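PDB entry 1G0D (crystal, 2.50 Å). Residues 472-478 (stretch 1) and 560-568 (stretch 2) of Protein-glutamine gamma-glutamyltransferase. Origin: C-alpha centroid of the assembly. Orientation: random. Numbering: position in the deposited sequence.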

# COMPACT_ATOMS: atom_id res chain seq x y z
N ARG A 472 -38.45 11.44 15.34
CA ARG A 472 -37.47 12.08 16.26
C ARG A 472 -36.54 13.00 15.48
O ARG A 472 -36.61 13.06 14.25
CB ARG A 472 -36.64 11.02 16.97
CG ARG A 472 -35.92 10.05 16.03
CD ARG A 472 -36.63 8.69 15.98
NE ARG A 472 -37.75 8.66 15.03
CZ ARG A 472 -37.62 8.63 13.70
NH1 ARG A 472 -36.41 8.63 13.14
NH2 ARG A 472 -38.69 8.63 12.92
N LEU A 473 -35.69 13.72 16.19
CA LEU A 473 -34.77 14.61 15.53
C LEU A 473 -33.69 13.84 14.77
O LEU A 473 -33.17 12.84 15.26
CB LEU A 473 -34.14 15.54 16.56
CG LEU A 473 -34.71 16.96 16.76
CD1 LEU A 473 -36.06 17.13 16.09
CD2 LEU A 473 -34.84 17.24 18.26
N GLN A 474 -33.36 14.30 13.56
CA GLN A 474 -32.35 13.66 12.75
C GLN A 474 -31.46 14.71 12.13
O GLN A 474 -31.90 15.54 11.34
CB GLN A 474 -32.99 12.82 11.65
CG GLN A 474 -33.99 11.78 12.16
CD GLN A 474 -33.34 10.69 13.03
OE1 GLN A 474 -34.03 9.94 13.73
NE2 GLN A 474 -32.01 10.60 12.98
N LEU A 475 -30.18 14.68 12.50
CA LEU A 475 -29.21 15.66 12.03
C LEU A 475 -28.40 15.09 10.87
O LEU A 475 -28.06 13.92 10.88
CB LEU A 475 -28.28 16.03 13.20
CG LEU A 475 -27.58 17.39 13.32
CD1 LEU A 475 -28.47 18.55 12.91
CD2 LEU A 475 -27.12 17.56 14.75
N SER A 476 -28.09 15.93 9.89
CA SER A 476 -27.31 15.49 8.73
C SER A 476 -26.65 16.68 8.05
O SER A 476 -27.22 17.76 8.06
CB SER A 476 -28.22 14.77 7.74
OG SER A 476 -29.04 15.67 7.01
N ILE A 477 -25.46 16.49 7.49
CA ILE A 477 -24.72 17.55 6.79
C ILE A 477 -24.64 17.18 5.33
O ILE A 477 -24.46 16.02 5.01
CB ILE A 477 -23.27 17.70 7.35
CG1 ILE A 477 -23.34 18.11 8.81
CG2 ILE A 477 -22.51 18.75 6.60
CD1 ILE A 477 -22.16 17.67 9.60
N LYS A 478 -24.77 18.16 4.44
CA LYS A 478 -24.74 17.86 3.01
C LYS A 478 -23.99 18.88 2.20
O LYS A 478 -23.96 20.04 2.54
CB LYS A 478 -26.16 17.76 2.47
CG LYS A 478 -27.25 18.14 3.46
CD LYS A 478 -28.54 17.38 3.18
CE LYS A 478 -29.75 18.10 3.78
NZ LYS A 478 -31.04 17.40 3.50
N ARG A 560 -13.54 19.60 8.10
CA ARG A 560 -14.42 18.78 8.91
C ARG A 560 -15.56 19.64 9.46
O ARG A 560 -15.31 20.55 10.22
CB ARG A 560 -13.63 18.18 10.06
CG ARG A 560 -14.33 17.06 10.80
CD ARG A 560 -13.33 16.37 11.69
NE ARG A 560 -12.48 15.46 10.94
CZ ARG A 560 -11.54 14.69 11.49
NH1 ARG A 560 -10.81 13.88 10.73
NH2 ARG A 560 -11.33 14.73 12.80
N VAL A 561 -16.79 19.36 9.05
CA VAL A 561 -17.94 20.10 9.56
C VAL A 561 -18.62 19.25 10.61
O VAL A 561 -18.76 18.04 10.43
CB VAL A 561 -18.95 20.37 8.44
CG1 VAL A 561 -20.17 21.12 8.98
CG2 VAL A 561 -18.27 21.18 7.34
N LYS A 562 -19.01 19.86 11.73
CA LYS A 562 -19.69 19.16 12.83
C LYS A 562 -20.97 19.87 13.23
O LYS A 562 -21.08 21.07 13.14
CB LYS A 562 -18.79 19.06 14.05
CG LYS A 562 -17.45 18.45 13.76
CD LYS A 562 -16.64 18.31 15.05
CE LYS A 562 -15.32 17.61 14.83
NZ LYS A 562 -14.75 17.19 16.13
N ALA A 563 -21.96 19.12 13.67
CA ALA A 563 -23.18 19.79 14.06
C ALA A 563 -23.64 19.11 15.32
O ALA A 563 -23.56 17.89 15.44
CB ALA A 563 -24.23 19.66 12.97
N LEU A 564 -24.07 19.91 16.29
CA LEU A 564 -24.56 19.39 17.56
C LEU A 564 -25.99 19.85 17.63
O LEU A 564 -26.30 20.97 17.23
CB LEU A 564 -23.78 20.01 18.72
CG LEU A 564 -23.42 19.23 19.97
CD1 LEU A 564 -24.31 19.69 21.09
CD2 LEU A 564 -23.53 17.75 19.74
N LEU A 565 -26.88 19.01 18.10
CA LEU A 565 -28.28 19.40 18.19
C LEU A 565 -28.66 19.06 19.60
O LEU A 565 -28.93 17.90 19.87
CB LEU A 565 -29.12 18.57 17.24
CG LEU A 565 -30.34 19.09 16.48
CD1 LEU A 565 -31.58 18.45 17.04
CD2 LEU A 565 -30.41 20.58 16.57
N ASP A 566 -28.64 20.01 20.52
CA ASP A 566 -29.05 19.61 21.84
C ASP A 566 -30.54 19.47 21.82
O ASP A 566 -31.31 20.44 21.85
CB ASP A 566 -28.60 20.55 22.93
CG ASP A 566 -28.18 19.78 24.16
OD1 ASP A 566 -27.13 20.13 24.76
OD2 ASP A 566 -28.90 18.81 24.51
N ALA A 567 -30.92 18.20 21.73
CA ALA A 567 -32.29 17.78 21.66
C ALA A 567 -33.03 17.93 22.97
O ALA A 567 -32.65 17.34 23.99
CB ALA A 567 -32.35 16.30 21.18
N PRO A 568 -34.10 18.74 22.96
CA PRO A 568 -35.00 19.05 24.08
C PRO A 568 -35.60 17.82 24.81
O PRO A 568 -36.02 16.84 24.13
CB PRO A 568 -36.09 19.91 23.43
CG PRO A 568 -35.95 19.63 21.92
CD PRO A 568 -34.48 19.47 21.74

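Two strands, 473-478 and 560-566, run nearly antiparallel (161° between their directions), with axes 7.9 Å apart at closest approach. No hydrogen bond joins them; the contact is made by apolar side chains and buries 402 Å² in all. Strand alternation sets the pattern: L473, L475 and I477 send their CA-to-CB bonds toward the other stretch, as do V561, A563, L565 and A567, whereas Q474, S476, K562, L564 and D566 point away.

With chi1 m (-63°) and an extended chi2, t (152°), I477 carries CD1 across to the facing backbone, I477 CD1 lying 3.5 Å from V561 O. I477 CD1 also lies 4.0 Å from V561 CG1 and 4.4 Å from A563 CB, so it touches both side chains. V561 itself is t (179°).

L475, with chi1 t (-152°) and chi2 p (41°), covers the next step along the strand. L475 CD2 reaches 3.3 Å from L565 CB, a tight apolar approach, and also lies 3.6 Å from A563 O and 4.0 Å from A563 CB. The small side chain of A563 thus meets the tips of both L475 and I477, and its carbonyl lies within reach of the leucine methyl.

L473 is less regular: chi1 (-98°) and chi2 (13°) both fall between wells. L565, at -145° and -111°, is likewise off-well, and the two meet closely, L473 CG lying 3.5 Å from L565 CD1. L473 CD2 extends the apolar contact past the strand end, 4.0 Å from A567 CB and 4.1 Å from P568 CD, although A567 and P568 are poorly ordered.

Away from the interface, R472 turns its guanidinium to Q474, whose m, m side chain presents the acceptor: R472 NH1 donates to Q474 OE1 at 2.8 Å, with an N-H...O angle of 130°.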